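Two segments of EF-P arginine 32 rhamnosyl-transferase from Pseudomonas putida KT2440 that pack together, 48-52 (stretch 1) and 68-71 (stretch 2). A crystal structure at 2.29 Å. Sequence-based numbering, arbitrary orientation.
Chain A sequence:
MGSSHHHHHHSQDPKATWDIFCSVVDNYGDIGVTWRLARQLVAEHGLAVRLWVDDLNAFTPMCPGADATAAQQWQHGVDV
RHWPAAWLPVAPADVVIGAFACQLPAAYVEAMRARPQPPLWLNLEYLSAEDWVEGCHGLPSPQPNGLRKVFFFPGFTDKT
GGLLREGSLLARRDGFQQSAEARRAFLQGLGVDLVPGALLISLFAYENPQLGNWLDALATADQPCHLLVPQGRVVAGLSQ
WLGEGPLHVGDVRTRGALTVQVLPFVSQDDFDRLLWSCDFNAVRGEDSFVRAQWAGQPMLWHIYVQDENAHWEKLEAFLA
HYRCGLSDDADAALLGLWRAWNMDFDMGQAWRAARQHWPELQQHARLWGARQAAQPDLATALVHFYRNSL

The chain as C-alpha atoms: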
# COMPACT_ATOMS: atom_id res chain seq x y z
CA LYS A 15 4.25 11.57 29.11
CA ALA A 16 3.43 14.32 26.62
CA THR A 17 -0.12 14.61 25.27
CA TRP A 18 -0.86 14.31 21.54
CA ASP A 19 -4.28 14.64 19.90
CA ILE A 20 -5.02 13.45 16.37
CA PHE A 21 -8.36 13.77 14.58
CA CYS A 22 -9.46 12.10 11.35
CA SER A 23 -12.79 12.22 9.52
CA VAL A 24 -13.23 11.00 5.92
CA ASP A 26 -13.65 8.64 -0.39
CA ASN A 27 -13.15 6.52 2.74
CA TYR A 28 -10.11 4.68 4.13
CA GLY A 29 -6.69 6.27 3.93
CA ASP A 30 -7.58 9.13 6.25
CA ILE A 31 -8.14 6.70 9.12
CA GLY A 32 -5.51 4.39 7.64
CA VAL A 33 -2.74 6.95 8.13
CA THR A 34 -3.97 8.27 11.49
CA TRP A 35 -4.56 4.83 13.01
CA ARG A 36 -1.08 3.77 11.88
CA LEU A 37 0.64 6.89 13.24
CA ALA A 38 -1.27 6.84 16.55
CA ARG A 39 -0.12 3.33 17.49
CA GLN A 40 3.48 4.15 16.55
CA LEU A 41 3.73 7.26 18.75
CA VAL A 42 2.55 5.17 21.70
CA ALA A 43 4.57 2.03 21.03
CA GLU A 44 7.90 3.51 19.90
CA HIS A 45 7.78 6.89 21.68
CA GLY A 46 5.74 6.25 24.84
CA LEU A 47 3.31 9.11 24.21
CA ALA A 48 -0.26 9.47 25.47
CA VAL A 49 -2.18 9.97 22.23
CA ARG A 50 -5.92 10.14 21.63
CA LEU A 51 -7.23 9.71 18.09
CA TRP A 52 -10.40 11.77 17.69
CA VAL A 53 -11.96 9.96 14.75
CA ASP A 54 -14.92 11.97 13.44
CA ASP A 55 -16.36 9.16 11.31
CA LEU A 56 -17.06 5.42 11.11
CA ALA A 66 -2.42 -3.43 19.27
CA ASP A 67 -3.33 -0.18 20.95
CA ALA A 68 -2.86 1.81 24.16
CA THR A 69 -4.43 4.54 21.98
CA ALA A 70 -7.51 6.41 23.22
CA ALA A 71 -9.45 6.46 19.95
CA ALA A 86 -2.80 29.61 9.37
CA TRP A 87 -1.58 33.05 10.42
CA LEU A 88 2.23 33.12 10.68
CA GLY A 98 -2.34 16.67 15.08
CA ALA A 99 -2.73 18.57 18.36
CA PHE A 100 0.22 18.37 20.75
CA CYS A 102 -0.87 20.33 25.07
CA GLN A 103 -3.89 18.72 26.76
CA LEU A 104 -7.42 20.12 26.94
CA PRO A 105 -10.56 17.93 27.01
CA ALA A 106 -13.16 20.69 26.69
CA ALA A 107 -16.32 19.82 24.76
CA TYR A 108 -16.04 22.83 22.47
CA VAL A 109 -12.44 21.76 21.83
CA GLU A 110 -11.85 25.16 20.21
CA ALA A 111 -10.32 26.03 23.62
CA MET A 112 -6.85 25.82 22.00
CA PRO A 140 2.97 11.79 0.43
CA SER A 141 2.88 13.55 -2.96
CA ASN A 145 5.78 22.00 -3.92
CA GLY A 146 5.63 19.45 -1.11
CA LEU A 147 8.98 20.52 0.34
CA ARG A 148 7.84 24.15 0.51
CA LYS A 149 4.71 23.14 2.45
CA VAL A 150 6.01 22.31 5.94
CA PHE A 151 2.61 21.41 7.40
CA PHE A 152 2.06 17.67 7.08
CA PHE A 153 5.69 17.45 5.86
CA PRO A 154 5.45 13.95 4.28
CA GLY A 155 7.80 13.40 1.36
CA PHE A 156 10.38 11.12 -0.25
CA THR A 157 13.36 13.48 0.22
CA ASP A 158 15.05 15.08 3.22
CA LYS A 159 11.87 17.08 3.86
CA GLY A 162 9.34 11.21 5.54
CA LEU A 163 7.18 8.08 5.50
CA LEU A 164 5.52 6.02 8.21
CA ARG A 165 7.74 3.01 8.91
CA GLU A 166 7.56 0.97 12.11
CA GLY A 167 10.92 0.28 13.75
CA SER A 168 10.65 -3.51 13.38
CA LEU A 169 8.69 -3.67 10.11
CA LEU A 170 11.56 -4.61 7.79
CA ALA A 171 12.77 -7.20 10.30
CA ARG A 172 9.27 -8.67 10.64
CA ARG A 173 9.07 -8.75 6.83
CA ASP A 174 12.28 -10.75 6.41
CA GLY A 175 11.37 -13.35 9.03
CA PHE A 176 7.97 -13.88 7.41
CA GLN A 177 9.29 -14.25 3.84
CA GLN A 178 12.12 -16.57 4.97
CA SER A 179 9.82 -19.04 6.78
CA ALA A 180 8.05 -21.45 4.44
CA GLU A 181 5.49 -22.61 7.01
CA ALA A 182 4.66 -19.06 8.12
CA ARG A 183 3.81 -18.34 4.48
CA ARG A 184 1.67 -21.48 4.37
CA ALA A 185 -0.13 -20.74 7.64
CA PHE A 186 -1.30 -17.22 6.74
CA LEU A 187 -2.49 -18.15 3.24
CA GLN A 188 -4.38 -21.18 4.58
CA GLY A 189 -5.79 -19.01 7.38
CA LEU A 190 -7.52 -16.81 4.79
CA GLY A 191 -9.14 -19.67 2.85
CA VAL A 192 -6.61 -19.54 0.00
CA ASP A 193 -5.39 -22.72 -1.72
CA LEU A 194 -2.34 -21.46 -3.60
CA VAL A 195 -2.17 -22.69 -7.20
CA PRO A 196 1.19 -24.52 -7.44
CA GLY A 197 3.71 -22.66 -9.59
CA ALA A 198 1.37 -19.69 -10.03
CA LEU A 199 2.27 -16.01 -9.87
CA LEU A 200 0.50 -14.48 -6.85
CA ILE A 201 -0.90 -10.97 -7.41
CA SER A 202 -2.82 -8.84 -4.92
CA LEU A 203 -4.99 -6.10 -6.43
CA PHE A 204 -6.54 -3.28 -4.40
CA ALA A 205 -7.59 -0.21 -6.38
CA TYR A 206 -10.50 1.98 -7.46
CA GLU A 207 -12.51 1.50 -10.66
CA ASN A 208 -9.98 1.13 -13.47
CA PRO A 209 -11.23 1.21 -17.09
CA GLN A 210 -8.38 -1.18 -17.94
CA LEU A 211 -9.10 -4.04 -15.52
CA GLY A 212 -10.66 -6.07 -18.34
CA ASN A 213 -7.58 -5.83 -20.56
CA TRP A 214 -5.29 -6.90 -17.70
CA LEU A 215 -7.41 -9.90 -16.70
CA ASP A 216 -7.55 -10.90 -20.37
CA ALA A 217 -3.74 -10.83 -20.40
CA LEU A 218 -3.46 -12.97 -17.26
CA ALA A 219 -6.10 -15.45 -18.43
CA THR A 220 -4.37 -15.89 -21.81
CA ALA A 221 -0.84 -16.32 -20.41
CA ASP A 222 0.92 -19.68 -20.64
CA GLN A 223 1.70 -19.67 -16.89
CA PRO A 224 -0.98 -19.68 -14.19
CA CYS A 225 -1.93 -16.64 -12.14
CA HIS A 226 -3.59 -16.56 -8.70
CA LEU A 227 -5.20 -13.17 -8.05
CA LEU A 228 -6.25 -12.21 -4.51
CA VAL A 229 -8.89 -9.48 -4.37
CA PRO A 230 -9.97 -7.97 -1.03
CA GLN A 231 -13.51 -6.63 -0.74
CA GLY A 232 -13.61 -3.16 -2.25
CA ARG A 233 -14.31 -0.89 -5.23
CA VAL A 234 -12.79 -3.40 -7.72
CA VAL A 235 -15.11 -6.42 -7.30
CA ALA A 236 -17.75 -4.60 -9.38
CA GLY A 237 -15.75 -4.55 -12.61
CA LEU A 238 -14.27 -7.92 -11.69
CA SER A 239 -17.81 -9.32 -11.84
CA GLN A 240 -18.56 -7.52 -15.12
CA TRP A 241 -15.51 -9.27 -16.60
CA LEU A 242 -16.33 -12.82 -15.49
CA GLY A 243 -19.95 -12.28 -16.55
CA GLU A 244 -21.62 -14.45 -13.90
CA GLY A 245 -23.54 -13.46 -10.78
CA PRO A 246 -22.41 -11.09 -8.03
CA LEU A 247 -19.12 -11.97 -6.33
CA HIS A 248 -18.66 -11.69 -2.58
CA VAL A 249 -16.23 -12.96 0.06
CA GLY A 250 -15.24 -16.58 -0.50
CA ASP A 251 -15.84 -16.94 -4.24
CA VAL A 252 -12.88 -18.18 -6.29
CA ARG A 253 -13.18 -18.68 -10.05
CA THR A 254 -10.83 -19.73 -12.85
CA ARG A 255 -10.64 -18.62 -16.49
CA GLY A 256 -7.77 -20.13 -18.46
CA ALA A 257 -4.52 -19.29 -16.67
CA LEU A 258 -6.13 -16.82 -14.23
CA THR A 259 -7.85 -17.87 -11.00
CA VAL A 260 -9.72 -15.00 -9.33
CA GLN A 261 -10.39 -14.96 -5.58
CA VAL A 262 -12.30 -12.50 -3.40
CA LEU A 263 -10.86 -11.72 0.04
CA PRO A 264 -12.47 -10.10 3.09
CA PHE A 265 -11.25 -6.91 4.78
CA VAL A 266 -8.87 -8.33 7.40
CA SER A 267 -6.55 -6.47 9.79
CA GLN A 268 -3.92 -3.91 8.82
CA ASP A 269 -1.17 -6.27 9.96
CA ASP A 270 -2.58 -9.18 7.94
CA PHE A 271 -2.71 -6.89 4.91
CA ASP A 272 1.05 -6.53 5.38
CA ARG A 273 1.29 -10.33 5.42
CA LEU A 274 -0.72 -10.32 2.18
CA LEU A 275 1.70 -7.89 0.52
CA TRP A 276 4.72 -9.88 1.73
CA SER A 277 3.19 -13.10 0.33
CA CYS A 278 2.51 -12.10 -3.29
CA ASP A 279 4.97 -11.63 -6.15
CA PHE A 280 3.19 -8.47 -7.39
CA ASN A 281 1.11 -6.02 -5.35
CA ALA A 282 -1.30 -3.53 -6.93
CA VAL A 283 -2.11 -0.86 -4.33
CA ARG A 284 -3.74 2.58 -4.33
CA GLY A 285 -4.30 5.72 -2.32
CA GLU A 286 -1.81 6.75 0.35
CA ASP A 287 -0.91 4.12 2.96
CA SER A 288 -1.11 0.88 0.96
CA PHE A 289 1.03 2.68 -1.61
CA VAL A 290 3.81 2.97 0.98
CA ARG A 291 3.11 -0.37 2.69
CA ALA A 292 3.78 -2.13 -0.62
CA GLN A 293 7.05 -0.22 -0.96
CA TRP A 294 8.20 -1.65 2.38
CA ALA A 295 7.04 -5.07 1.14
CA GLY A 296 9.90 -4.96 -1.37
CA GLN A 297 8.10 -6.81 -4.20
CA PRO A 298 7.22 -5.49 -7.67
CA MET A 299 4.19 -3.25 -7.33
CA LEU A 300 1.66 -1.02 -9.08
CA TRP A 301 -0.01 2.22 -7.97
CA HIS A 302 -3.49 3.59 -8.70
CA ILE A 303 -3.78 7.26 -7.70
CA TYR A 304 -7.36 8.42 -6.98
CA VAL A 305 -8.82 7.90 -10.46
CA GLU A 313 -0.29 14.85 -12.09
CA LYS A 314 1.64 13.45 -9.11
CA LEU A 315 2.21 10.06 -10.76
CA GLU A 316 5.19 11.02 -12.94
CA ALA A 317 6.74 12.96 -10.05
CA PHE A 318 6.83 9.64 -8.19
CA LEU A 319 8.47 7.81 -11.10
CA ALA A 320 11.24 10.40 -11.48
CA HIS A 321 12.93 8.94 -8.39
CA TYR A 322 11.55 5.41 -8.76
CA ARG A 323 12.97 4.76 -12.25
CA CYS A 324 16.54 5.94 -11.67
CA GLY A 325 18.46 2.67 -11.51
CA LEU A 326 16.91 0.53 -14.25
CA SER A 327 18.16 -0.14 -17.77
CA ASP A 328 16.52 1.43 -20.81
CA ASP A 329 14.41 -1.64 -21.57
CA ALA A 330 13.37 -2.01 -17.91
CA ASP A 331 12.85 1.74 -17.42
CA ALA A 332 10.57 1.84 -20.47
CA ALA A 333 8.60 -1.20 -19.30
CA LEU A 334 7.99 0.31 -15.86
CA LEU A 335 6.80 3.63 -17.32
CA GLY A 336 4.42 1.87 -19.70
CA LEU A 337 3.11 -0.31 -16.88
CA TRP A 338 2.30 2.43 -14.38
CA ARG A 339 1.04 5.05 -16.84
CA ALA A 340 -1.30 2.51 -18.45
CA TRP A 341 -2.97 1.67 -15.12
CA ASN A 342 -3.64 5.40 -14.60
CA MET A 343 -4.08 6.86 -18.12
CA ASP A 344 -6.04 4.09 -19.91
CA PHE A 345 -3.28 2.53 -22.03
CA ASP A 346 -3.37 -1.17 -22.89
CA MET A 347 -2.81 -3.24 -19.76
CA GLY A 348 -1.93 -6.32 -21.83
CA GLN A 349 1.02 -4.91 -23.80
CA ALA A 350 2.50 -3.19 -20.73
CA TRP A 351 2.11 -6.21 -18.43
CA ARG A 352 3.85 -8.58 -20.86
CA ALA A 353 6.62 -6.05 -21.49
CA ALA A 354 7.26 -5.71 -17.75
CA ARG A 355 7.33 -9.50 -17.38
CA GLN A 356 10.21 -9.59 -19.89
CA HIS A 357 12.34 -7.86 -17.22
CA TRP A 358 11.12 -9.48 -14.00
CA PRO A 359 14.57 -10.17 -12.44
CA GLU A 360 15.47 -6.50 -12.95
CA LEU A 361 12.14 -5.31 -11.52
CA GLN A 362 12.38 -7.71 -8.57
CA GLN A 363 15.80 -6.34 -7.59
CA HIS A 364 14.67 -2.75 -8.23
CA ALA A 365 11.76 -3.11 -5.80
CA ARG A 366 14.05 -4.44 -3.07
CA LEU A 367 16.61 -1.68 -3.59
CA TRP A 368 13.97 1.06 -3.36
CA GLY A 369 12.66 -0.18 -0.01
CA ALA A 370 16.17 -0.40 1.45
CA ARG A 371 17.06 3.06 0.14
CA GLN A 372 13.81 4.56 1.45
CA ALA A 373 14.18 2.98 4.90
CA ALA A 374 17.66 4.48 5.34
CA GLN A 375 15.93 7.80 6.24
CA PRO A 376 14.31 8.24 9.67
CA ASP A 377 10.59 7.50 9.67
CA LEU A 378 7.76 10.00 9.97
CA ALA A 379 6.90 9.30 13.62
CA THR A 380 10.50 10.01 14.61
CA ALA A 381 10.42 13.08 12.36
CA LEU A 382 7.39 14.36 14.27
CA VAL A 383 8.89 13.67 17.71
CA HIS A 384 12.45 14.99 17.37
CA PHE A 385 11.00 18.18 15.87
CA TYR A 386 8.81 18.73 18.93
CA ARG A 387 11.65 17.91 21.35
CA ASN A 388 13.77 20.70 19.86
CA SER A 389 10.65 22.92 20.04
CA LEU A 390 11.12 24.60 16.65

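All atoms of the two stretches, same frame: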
# COMPACT_ATOMS: atom_id res chain seq x y z
N ALA A 48 1.17 9.63 25.19
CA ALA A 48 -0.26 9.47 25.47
C ALA A 48 -1.01 10.17 24.35
O ALA A 48 -1.15 11.39 24.35
CB ALA A 48 -0.61 10.03 26.83
N VAL A 49 -1.50 9.40 23.39
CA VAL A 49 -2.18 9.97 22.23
C VAL A 49 -3.63 9.53 22.24
O VAL A 49 -3.98 8.43 22.69
CB VAL A 49 -1.48 9.57 20.91
CG1 VAL A 49 0.04 9.69 21.05
CG2 VAL A 49 -1.88 8.18 20.46
N ARG A 50 -4.49 10.42 21.76
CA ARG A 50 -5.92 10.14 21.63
C ARG A 50 -6.34 10.51 20.22
O ARG A 50 -6.24 11.67 19.82
CB ARG A 50 -6.74 10.91 22.67
CG ARG A 50 -6.28 12.34 22.92
CD ARG A 50 -6.60 12.81 24.34
NE ARG A 50 -6.60 14.27 24.43
CZ ARG A 50 -6.27 14.96 25.52
NH1 ARG A 50 -5.89 14.33 26.62
NH2 ARG A 50 -6.31 16.28 25.50
N LEU A 51 -6.77 9.51 19.46
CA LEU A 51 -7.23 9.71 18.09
C LEU A 51 -8.71 10.08 18.12
O LEU A 51 -9.55 9.26 18.52
CB LEU A 51 -6.99 8.44 17.27
CG LEU A 51 -7.43 8.49 15.80
CD1 LEU A 51 -6.69 9.60 15.07
CD2 LEU A 51 -7.19 7.14 15.15
N TRP A 52 -9.02 11.30 17.70
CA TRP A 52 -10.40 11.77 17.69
C TRP A 52 -10.99 11.58 16.30
O TRP A 52 -11.16 12.51 15.51
CB TRP A 52 -10.48 13.23 18.14
N ALA A 68 -3.17 0.77 23.17
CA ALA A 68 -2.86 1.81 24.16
C ALA A 68 -3.16 3.20 23.62
O ALA A 68 -2.65 4.20 24.15
CB ALA A 68 -1.41 1.71 24.66
N THR A 69 -3.98 3.28 22.58
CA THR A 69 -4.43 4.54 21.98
C THR A 69 -5.87 4.80 22.39
O THR A 69 -6.72 3.90 22.29
CB THR A 69 -4.31 4.50 20.45
OG1 THR A 69 -2.96 4.26 20.07
CG2 THR A 69 -4.80 5.81 19.84
N ALA A 70 -6.15 6.02 22.84
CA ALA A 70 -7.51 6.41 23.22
C ALA A 70 -8.22 6.98 21.99
O ALA A 70 -8.31 8.19 21.78
CB ALA A 70 -7.48 7.41 24.37
N ALA A 71 -8.74 6.08 21.17
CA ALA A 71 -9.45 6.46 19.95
C ALA A 71 -10.82 7.05 20.27
O ALA A 71 -11.53 6.55 21.14
CB ALA A 71 -9.58 5.28 19.02
O HOH W 1 -2.07 6.91 25.31

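The most unusual feature of this contact is a single backbone oxygen, Ala 70 O, that sits close to two consecutive residues of the facing strand. Ala 70 O lies 3.1 Å from Arg 50 CA and 3.1 Å from Leu 51 N. The first approach is a CA-H...O contact with an angle of 121° at the hydrogen, well short of linear. For the second, the geometry does not settle whether a hydrogen bond forms.

One direct hydrogen bond joins the two stretches. Ala 70 N donates to Val 49 O at 3.2 Å, and the angle of 167° at the hydrogen is nearly straight. Ala 70 thus turns both its N and its O toward the backbone of the strand. The segment 68-71 forms no regular strand itself, yet it runs close beside residues 49-51. Arg 50 CA and Ala 70 CA are 4.4 Å apart, as are Leu 51 CA and Ala 71 CA.

A water extends the backbone link by one step. Water 1 donates to Ala 68 O at 3.0 Å. Water 1 also accepts a weak hydrogen bond from Val 49 N at 3.2 Å. The two backbones are therefore bridged here through solvent, while the next link, from Val 49 O to Ala 70 N, is direct.

A second CA-H...O contact lies further along. Ala 71 CA is 3.1 Å from Leu 51 O, with an angle of 129° at the hydrogen. Within its own stretch, Ala 71 N makes a weak hydrogen bond to Thr 69 O at 3.2 Å. This closes a tight local turn of the chain around Ala 70.

Side chains add modest apolar packing. Val 49 is buried, and its CG2 meets Thr 69 CG2 at 3.8 Å. The Thr 69 methyl also approaches the next buried residue of the strand, with Thr 69 CG2 4.3 Å from Leu 51 CB. The methyl thus lies near both Val 49 and Leu 51. Leu 51 CB is 4.4 Å from Ala 71 CB, a looser apolar contact.

Arg 50 CB and Ala 70 CB are 4.0 Å apart. The end of the arginine side chain leads away from the second stretch, and its NE is hydrogen-bonded elsewhere in the structure. Its guanidinium group takes no part in this contact.

The whole interface is small, burying 257 Å² summed over both sides. Ala 48 and Trp 52, at the ends of stretch 1, make no contact with stretch 2. The Trp 52 side chain is not modelled beyond CB.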